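Local coordinates for protein origin of replication complex subunit 1B (Arabidopsis thaliana, PDB 5HH7) that reads the unmodified histone H3 tail through its BAH-PHD cassette and, within the origin recognition complex, binds replication origins, at residues 189-201 and 206-218. Residues are numbered along the deposited sequence; the frame is centred on the assembly and turned at random.
Sequences LRHCSVKCPKEFS and DGDDVFLCEYEYD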
ATOM      1  N   LEU A 189      -2.328  10.279   5.927  1.00 26.22           N
ATOM      2  CA  LEU A 189      -3.656   9.682   6.002  1.00 27.82           C
ATOM      3  C   LEU A 189      -3.687   8.604   7.079  1.00 29.79           C
ATOM      4  O   LEU A 189      -4.355   8.759   8.100  1.00 28.90           O
ATOM      5  CB  LEU A 189      -4.072   9.109   4.645  1.00 26.75           C
ATOM      6  CG  LEU A 189      -4.349  10.160   3.567  1.00 34.85           C
ATOM      7  CD1 LEU A 189      -4.610   9.507   2.216  1.00 38.13           C
ATOM      8  CD2 LEU A 189      -5.525  11.040   3.981  1.00 40.85           C
ATOM      9  N   ARG A 190      -2.958   7.518   6.847  1.00 23.75           N
ATOM     10  CA  ARG A 190      -2.802   6.465   7.850  1.00 27.23           C
ATOM     11  C   ARG A 190      -1.669   5.534   7.447  1.00 27.33           C
ATOM     12  O   ARG A 190      -1.113   5.661   6.355  1.00 23.90           O
ATOM     13  CB  ARG A 190      -4.103   5.678   8.038  1.00 30.18           C
ATOM     14  CG  ARG A 190      -4.744   5.195   6.745  1.00 34.21           C
ATOM     15  CD  ARG A 190      -6.085   4.509   7.018  1.00 40.14           C
ATOM     16  NE  ARG A 190      -6.671   3.919   5.818  1.00 38.71           N
ATOM     17  CZ  ARG A 190      -6.320   2.735   5.323  1.00 37.40           C
ATOM     18  NH1 ARG A 190      -5.382   2.017   5.923  1.00 36.82           N
ATOM     19  NH2 ARG A 190      -6.903   2.272   4.226  1.00 35.25           N
ATOM     20  N   HIS A 191      -1.322   4.607   8.333  1.00 25.56           N
ATOM     21  CA  HIS A 191      -0.259   3.648   8.049  1.00 24.83           C
ATOM     22  C   HIS A 191      -0.628   2.687   6.926  1.00 27.01           C
ATOM     23  O   HIS A 191      -1.794   2.334   6.743  1.00 24.19           O
ATOM     24  CB  HIS A 191       0.081   2.826   9.296  1.00 26.90           C
ATOM     25  CG  HIS A 191       0.881   3.567  10.320  1.00 32.20           C
ATOM     26  ND1 HIS A 191       0.303   4.236  11.379  1.00 34.08           N
ATOM     27  CD2 HIS A 191       2.219   3.736  10.456  1.00 28.02           C
ATOM     28  CE1 HIS A 191       1.249   4.786  12.118  1.00 36.68           C
ATOM     29  NE2 HIS A 191       2.421   4.497  11.581  1.00 34.77           N
ATOM     30  N   CYS A 192       0.382   2.270   6.170  1.00 27.84           N
ATOM     31  CA  CYS A 192       0.275   1.068   5.356  1.00 23.69           C
ATOM     32  C   CYS A 192       1.404   0.146   5.801  1.00 25.97           C
ATOM     33  O   CYS A 192       2.211   0.521   6.652  1.00 25.56           O
ATOM     34  CB  CYS A 192       0.347   1.381   3.856  1.00 19.28           C
ATOM     35  SG  CYS A 192       1.858   2.206   3.294  1.00 23.27           S
ATOM     36  N   SER A 193       1.458  -1.060   5.254  1.00 21.32           N
ATOM     37  CA  SER A 193       2.502  -1.997   5.649  1.00 27.65           C
ATOM     38  C   SER A 193       3.297  -2.479   4.443  1.00 26.66           C
ATOM     39  O   SER A 193       2.784  -3.216   3.601  1.00 25.67           O
ATOM     40  CB  SER A 193       1.910  -3.181   6.411  1.00 38.30           C
ATOM     41  OG  SER A 193       2.932  -3.918   7.060  1.00 51.81           O
ATOM     42  N   VAL A 194       4.552  -2.054   4.363  1.00 20.76           N
ATOM     43  CA  VAL A 194       5.403  -2.409   3.234  1.00 21.27           C
ATOM     44  C   VAL A 194       6.365  -3.524   3.627  1.00 25.94           C
ATOM     45  O   VAL A 194       7.140  -3.380   4.570  1.00 26.23           O
ATOM     46  CB  VAL A 194       6.195  -1.194   2.732  1.00 22.61           C
ATOM     47  CG1 VAL A 194       7.068  -1.593   1.569  1.00 23.88           C
ATOM     48  CG2 VAL A 194       5.241  -0.080   2.321  1.00 21.88           C
ATOM     49  N   LYS A 195       6.311  -4.634   2.897  1.00 21.37           N
ATOM     50  CA  LYS A 195       7.053  -5.833   3.271  1.00 20.69           C
ATOM     51  C   LYS A 195       8.241  -6.080   2.352  1.00 25.07           C
ATOM     52  O   LYS A 195       8.159  -5.864   1.142  1.00 23.13           O
ATOM     53  CB  LYS A 195       6.133  -7.056   3.221  1.00 18.51           C
ATOM     54  CG  LYS A 195       4.862  -6.928   4.046  1.00 24.87           C
ATOM     55  CD  LYS A 195       5.172  -6.931   5.535  1.00 31.20           C
ATOM     56  CE  LYS A 195       3.900  -6.876   6.360  1.00 37.10           C
ATOM     57  NZ  LYS A 195       4.183  -6.882   7.825  1.00 35.76           N
ATOM     58  N   CYS A 196       9.340  -6.553   2.931  1.00 25.32           N
ATOM     59  CA  CYS A 196      10.470  -7.031   2.146  1.00 25.23           C
ATOM     60  C   CYS A 196      10.054  -8.368   1.530  1.00 26.29           C
ATOM     61  O   CYS A 196       9.080  -8.976   1.986  1.00 23.08           O
ATOM     62  CB  CYS A 196      11.703  -7.195   3.040  1.00 32.16           C
ATOM     63  SG  CYS A 196      11.608  -8.556   4.214  1.00 33.85           S
ATOM     64  N   PRO A 197      10.775  -8.831   0.490  1.00 28.16           N
ATOM     65  CA  PRO A 197      10.366 -10.053  -0.214  1.00 29.11           C
ATOM     66  C   PRO A 197      10.223 -11.254   0.707  1.00 28.47           C
ATOM     67  O   PRO A 197       9.322 -12.068   0.515  1.00 38.83           O
ATOM     68  CB  PRO A 197      11.519 -10.300  -1.188  1.00 33.47           C
ATOM     69  CG  PRO A 197      12.111  -8.987  -1.408  1.00 33.09           C
ATOM     70  CD  PRO A 197      11.962  -8.217  -0.132  1.00 33.86           C
ATOM     71  N   LYS A 198      11.100 -11.358   1.700  1.00 24.22           N
ATOM     72  CA  LYS A 198      11.091 -12.494   2.613  1.00 31.17           C
ATOM     73  C   LYS A 198       9.817 -12.586   3.451  1.00 25.33           C
ATOM     74  O   LYS A 198       9.496 -13.653   3.980  1.00 28.03           O
ATOM     75  CB  LYS A 198      12.303 -12.438   3.546  1.00 43.24           C
ATOM     76  CG  LYS A 198      13.413 -13.414   3.206  1.00 52.30           C
ATOM     77  CD  LYS A 198      13.873 -13.279   1.767  1.00 55.39           C
ATOM     78  CE  LYS A 198      15.155 -14.072   1.532  1.00 59.38           C
ATOM     79  NZ  LYS A 198      16.273 -13.638   2.414  1.00 64.49           N
ATOM     80  N   GLU A 199       9.094 -11.477   3.570  1.00 22.08           N
ATOM     81  CA  GLU A 199       7.928 -11.434   4.449  1.00 24.46           C
ATOM     82  C   GLU A 199       6.612 -11.134   3.732  1.00 23.64           C
ATOM     83  O   GLU A 199       5.548 -11.155   4.349  1.00 24.88           O
ATOM     84  CB  GLU A 199       8.158 -10.421   5.574  1.00 37.23           C
ATOM     85  CG  GLU A 199       9.422 -10.681   6.374  1.00 42.49           C
ATOM     86  CD  GLU A 199       9.638  -9.667   7.477  1.00 57.28           C
ATOM     87  OE1 GLU A 199       8.869  -8.685   7.545  1.00 53.27           O
ATOM     88  OE2 GLU A 199      10.580  -9.854   8.277  1.00 70.44           O
ATOM     89  N   PHE A 200       6.679 -10.874   2.432  1.00 19.79           N
ATOM     90  CA  PHE A 200       5.487 -10.478   1.686  1.00 22.28           C
ATOM     91  C   PHE A 200       4.435 -11.582   1.566  1.00 23.71           C
ATOM     92  O   PHE A 200       3.258 -11.351   1.844  1.00 19.92           O
ATOM     93  CB  PHE A 200       5.846  -9.939   0.296  1.00 18.80           C
ATOM     94  CG  PHE A 200       4.646  -9.548  -0.526  1.00 20.03           C
ATOM     95  CD1 PHE A 200       3.907  -8.419  -0.200  1.00 21.85           C
ATOM     96  CD2 PHE A 200       4.251 -10.313  -1.615  1.00 22.16           C
ATOM     97  CE1 PHE A 200       2.797  -8.059  -0.945  1.00 22.00           C
ATOM     98  CE2 PHE A 200       3.141  -9.956  -2.366  1.00 23.99           C
ATOM     99  CZ  PHE A 200       2.415  -8.826  -2.030  1.00 23.31           C
ATOM    100  N   SER A 201       4.850 -12.775   1.151  1.00 23.98           N
ATOM    101  CA  SER A 201       3.889 -13.852   0.909  1.00 27.61           C
ATOM    102  C   SER A 201       3.194 -14.285   2.198  1.00 31.00           C
ATOM    103  O   SER A 201       2.028 -14.675   2.183  1.00 31.40           O
ATOM    104  CB  SER A 201       4.555 -15.051   0.226  1.00 28.50           C
ATOM    105  OG  SER A 201       5.297 -15.824   1.150  1.00 32.57           O
ATOM    106  N   ASP A 206      -3.145 -10.291   5.664  1.00 26.94           N
ATOM    107  CA  ASP A 206      -2.972  -9.101   6.496  1.00 27.52           C
ATOM    108  C   ASP A 206      -3.724  -7.856   6.021  1.00 27.32           C
ATOM    109  O   ASP A 206      -3.573  -6.781   6.603  1.00 29.32           O
ATOM    110  CB  ASP A 206      -1.488  -8.776   6.676  1.00 29.58           C
ATOM    111  CG  ASP A 206      -0.782  -9.769   7.578  1.00 37.05           C
ATOM    112  OD1 ASP A 206      -1.470 -10.588   8.225  1.00 34.53           O
ATOM    113  OD2 ASP A 206       0.461  -9.717   7.650  1.00 37.80           O
ATOM    114  N   GLY A 207      -4.524  -7.992   4.969  1.00 27.49           N
ATOM    115  CA  GLY A 207      -5.419  -6.918   4.573  1.00 27.53           C
ATOM    116  C   GLY A 207      -5.020  -6.109   3.352  1.00 27.19           C
ATOM    117  O   GLY A 207      -4.047  -6.418   2.659  1.00 24.88           O
ATOM    118  N   ASP A 208      -5.781  -5.049   3.104  1.00 24.50           N
ATOM    119  CA  ASP A 208      -5.698  -4.299   1.853  1.00 23.39           C
ATOM    120  C   ASP A 208      -4.467  -3.401   1.746  1.00 23.96           C
ATOM    121  O   ASP A 208      -4.096  -2.974   0.655  1.00 22.63           O
ATOM    122  CB  ASP A 208      -6.955  -3.445   1.686  1.00 27.98           C
ATOM    123  CG  ASP A 208      -7.185  -3.024   0.254  1.00 28.88           C
ATOM    124  OD1 ASP A 208      -6.896  -3.837  -0.646  1.00 27.17           O
ATOM    125  OD2 ASP A 208      -7.662  -1.891   0.030  1.00 29.72           O
ATOM    126  N   ASP A 209      -3.839  -3.110   2.877  1.00 22.73           N
ATOM    127  CA  ASP A 209      -2.791  -2.100   2.911  1.00 24.93           C
ATOM    128  C   ASP A 209      -1.389  -2.697   2.974  1.00 28.66           C
ATOM    129  O   ASP A 209      -0.465  -2.095   3.524  1.00 28.73           O
ATOM    130  CB  ASP A 209      -3.051  -1.142   4.073  1.00 26.08           C
ATOM    131  CG  ASP A 209      -4.417  -0.487   3.976  1.00 28.89           C
ATOM    132  OD1 ASP A 209      -4.682   0.167   2.946  1.00 27.27           O
ATOM    133  OD2 ASP A 209      -5.242  -0.661   4.897  1.00 32.93           O
ATOM    134  N   VAL A 210      -1.239  -3.879   2.385  1.00 22.84           N
ATOM    135  CA  VAL A 210       0.037  -4.580   2.373  1.00 21.58           C
ATOM    136  C   VAL A 210       0.697  -4.473   1.004  1.00 20.30           C
ATOM    137  O   VAL A 210       0.081  -4.776  -0.020  1.00 21.40           O
ATOM    138  CB  VAL A 210      -0.145  -6.066   2.742  1.00 23.21           C
ATOM    139  CG1 VAL A 210       1.164  -6.835   2.571  1.00 24.26           C
ATOM    140  CG2 VAL A 210      -0.668  -6.195   4.168  1.00 21.52           C
ATOM    141  N   PHE A 211       1.953  -4.042   0.988  1.00 19.82           N
ATOM    142  CA  PHE A 211       2.682  -3.886  -0.264  1.00 17.42           C
ATOM    143  C   PHE A 211       4.037  -4.570  -0.208  1.00 20.14           C
ATOM    144  O   PHE A 211       4.556  -4.865   0.867  1.00 21.77           O
ATOM    145  CB  PHE A 211       2.862  -2.403  -0.599  1.00 18.00           C
ATOM    146  CG  PHE A 211       1.572  -1.648  -0.666  1.00 21.07           C
ATOM    147  CD1 PHE A 211       0.834  -1.621  -1.839  1.00 22.45           C
ATOM    148  CD2 PHE A 211       1.082  -0.989   0.449  1.00 24.64           C
ATOM    149  CE1 PHE A 211      -0.370  -0.937  -1.898  1.00 21.51           C
ATOM    150  CE2 PHE A 211      -0.120  -0.304   0.397  1.00 23.04           C
ATOM    151  CZ  PHE A 211      -0.845  -0.279  -0.778  1.00 22.97           C
ATOM    152  N   LEU A 212       4.596  -4.820  -1.385  1.00 18.95           N
ATOM    153  CA  LEU A 212       5.917  -5.412  -1.515  1.00 20.24           C
ATOM    154  C   LEU A 212       6.912  -4.340  -1.928  1.00 20.96           C
ATOM    155  O   LEU A 212       6.637  -3.553  -2.831  1.00 21.68           O
ATOM    156  CB  LEU A 212       5.893  -6.498  -2.591  1.00 20.00           C
ATOM    157  CG  LEU A 212       7.262  -6.938  -3.125  1.00 20.13           C
ATOM    158  CD1 LEU A 212       8.006  -7.740  -2.078  1.00 17.68           C
ATOM    159  CD2 LEU A 212       7.122  -7.736  -4.427  1.00 19.54           C
ATOM    160  N   CYS A 213       8.062  -4.299  -1.262  1.00 20.41           N
ATOM    161  CA  CYS A 213       9.175  -3.488  -1.745  1.00 19.09           C
ATOM    162  C   CYS A 213      10.492  -4.224  -1.592  1.00 23.13           C
ATOM    163  O   CYS A 213      10.921  -4.524  -0.475  1.00 24.17           O
ATOM    164  CB  CYS A 213       9.258  -2.143  -1.029  1.00 22.06           C
ATOM    165  SG  CYS A 213      10.565  -1.069  -1.687  1.00 22.71           S
ATOM    166  N   GLU A 214      11.126  -4.516  -2.723  1.00 19.27           N
ATOM    167  CA  GLU A 214      12.423  -5.174  -2.730  1.00 19.04           C
ATOM    168  C   GLU A 214      13.538  -4.197  -3.087  1.00 20.42           C
ATOM    169  O   GLU A 214      14.669  -4.343  -2.622  1.00 21.42           O
ATOM    170  CB  GLU A 214      12.420  -6.339  -3.723  1.00 20.21           C
ATOM    171  CG  GLU A 214      13.756  -7.074  -3.825  1.00 22.99           C
ATOM    172  CD  GLU A 214      13.629  -8.429  -4.499  1.00 28.02           C
ATOM    173  OE1 GLU A 214      12.574  -8.694  -5.111  1.00 24.94           O
ATOM    174  OE2 GLU A 214      14.584  -9.233  -4.406  1.00 27.77           O
ATOM    175  N   TYR A 215      13.218  -3.201  -3.908  1.00 21.78           N
ATOM    176  CA  TYR A 215      14.251  -2.342  -4.483  1.00 24.49           C
ATOM    177  C   TYR A 215      14.156  -0.872  -4.124  1.00 26.55           C
ATOM    178  O   TYR A 215      13.069  -0.303  -3.995  1.00 23.26           O
ATOM    179  CB  TYR A 215      14.260  -2.443  -6.011  1.00 22.54           C
ATOM    180  CG  TYR A 215      14.481  -3.838  -6.526  1.00 23.61           C
ATOM    181  CD1 TYR A 215      15.762  -4.367  -6.636  1.00 24.62           C
ATOM    182  CD2 TYR A 215      13.405  -4.633  -6.897  1.00 22.37           C
ATOM    183  CE1 TYR A 215      15.963  -5.649  -7.110  1.00 28.22           C
ATOM    184  CE2 TYR A 215      13.593  -5.911  -7.367  1.00 25.47           C
ATOM    185  CZ  TYR A 215      14.871  -6.415  -7.476  1.00 26.28           C
ATOM    186  OH  TYR A 215      15.051  -7.694  -7.947  1.00 30.68           O
ATOM    187  N   GLU A 216      15.331  -0.272  -3.990  1.00 22.45           N
ATOM    188  CA  GLU A 216      15.483   1.166  -4.005  1.00 24.11           C
ATOM    189  C   GLU A 216      15.622   1.588  -5.462  1.00 26.93           C
ATOM    190  O   GLU A 216      16.398   0.998  -6.214  1.00 28.16           O
ATOM    191  CB  GLU A 216      16.737   1.555  -3.226  1.00 27.13           C
ATOM    192  CG  GLU A 216      17.152   3.003  -3.367  1.00 30.43           C
ATOM    193  CD  GLU A 216      18.502   3.265  -2.729  1.00 39.41           C
ATOM    194  OE1 GLU A 216      18.633   3.050  -1.504  1.00 33.15           O
ATOM    195  OE2 GLU A 216      19.434   3.668  -3.458  1.00 39.51           O
ATOM    196  N   TYR A 217      14.863   2.601  -5.862  1.00 23.45           N
ATOM    197  CA  TYR A 217      14.925   3.101  -7.230  1.00 23.71           C
ATOM    198  C   TYR A 217      15.470   4.518  -7.245  1.00 23.92           C
ATOM    199  O   TYR A 217      14.840   5.428  -6.713  1.00 23.46           O
ATOM    200  CB  TYR A 217      13.535   3.079  -7.867  1.00 21.54           C
ATOM    201  CG  TYR A 217      13.466   3.659  -9.271  1.00 25.36           C
ATOM    202  CD1 TYR A 217      14.145   3.060 -10.326  1.00 21.52           C
ATOM    203  CD2 TYR A 217      12.704   4.792  -9.543  1.00 24.30           C
ATOM    204  CE1 TYR A 217      14.074   3.576 -11.615  1.00 25.16           C
ATOM    205  CE2 TYR A 217      12.630   5.320 -10.832  1.00 24.62           C
ATOM    206  CZ  TYR A 217      13.315   4.705 -11.861  1.00 26.10           C
ATOM    207  OH  TYR A 217      13.240   5.219 -13.142  1.00 24.44           O
ATOM    208  N   ASP A 218      16.642   4.712  -7.838  1.00 21.75           N
ATOM    209  CA  ASP A 218      17.156   6.064  -7.991  1.00 22.06           C
ATOM    210  C   ASP A 218      16.562   6.674  -9.245  1.00 23.96           C
ATOM    211  O   ASP A 218      16.854   6.237 -10.357  1.00 23.42           O
ATOM    212  CB  ASP A 218      18.682   6.099  -8.060  1.00 22.97           C
ATOM    213  CG  ASP A 218      19.224   7.515  -7.946  1.00 29.23           C
ATOM    214  OD1 ASP A 218      19.318   8.208  -8.982  1.00 29.35           O
ATOM    215  OD2 ASP A 218      19.534   7.942  -6.815  1.00 30.89           O
TER
HETATM  216  O   HOH W   1      -6.843   0.378   1.435  1.00 27.33           O
HETATM  217  O   HOH W   2      -8.011  -0.804   4.322  1.00 41.88           O
HETATM  218  O   HOH W   3       1.440  -7.438   8.482  1.00 47.26           O
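Strand 189-195 and the short strand 210-212 run parallel, their axes 4.5 Å apart and inclined at 29°, with S193 opposite V210, V194 opposite F211 and K195 opposite L212. Four backbone hydrogen bonds alternate along the pair: S193 N to D209 O (2.8 Å), F211 N to S193 O, K195 N to F211 O and C213 N to K195 O. Where the pairing begins, R190 and D209 form a salt bridge. R190 NH1 meets D209 OD2 at 2.9 Å within the guanidinium plane but from above the carboxylate, the two planes standing 69° apart; NH2 adds weak bonds to both carboxylate oxygens. R190 NE also forms a salt bridge with D47, and D209 OD1 is hydrogen-bonded to Y33 OH of strand 31-34, giving each charged group a second polar partner. One water joins D209 OD1 to D208 OD2. Together the segments form a right-handed beta-alpha-beta crossover of the BAH domain, linked through a short, weakly bonded helix, about 197-200, and the loop that follows. Residues 206-208, in the loop before strand 210-212, belong to the histone H3 binding region: G207 O and D208 N hydrogen-bond side chains of the bound peptide. On the sheet face of V194 and F211, V194 CG1 presses on C213 CB at a tight 3.4 Å, while C192 CB lies at the edge of the F211 ring. On the face of K195 and L212, F200 has its CG anti to the backbone N (chi1 179°) and its ring lies over L212, whose CB sits 3.8 Å from the ring centroid in a CH-pi contact. P197 CG rests across the extended E214 side chain, 3.5 Å from its CD. A water bridges K195 NZ and D206 OD2.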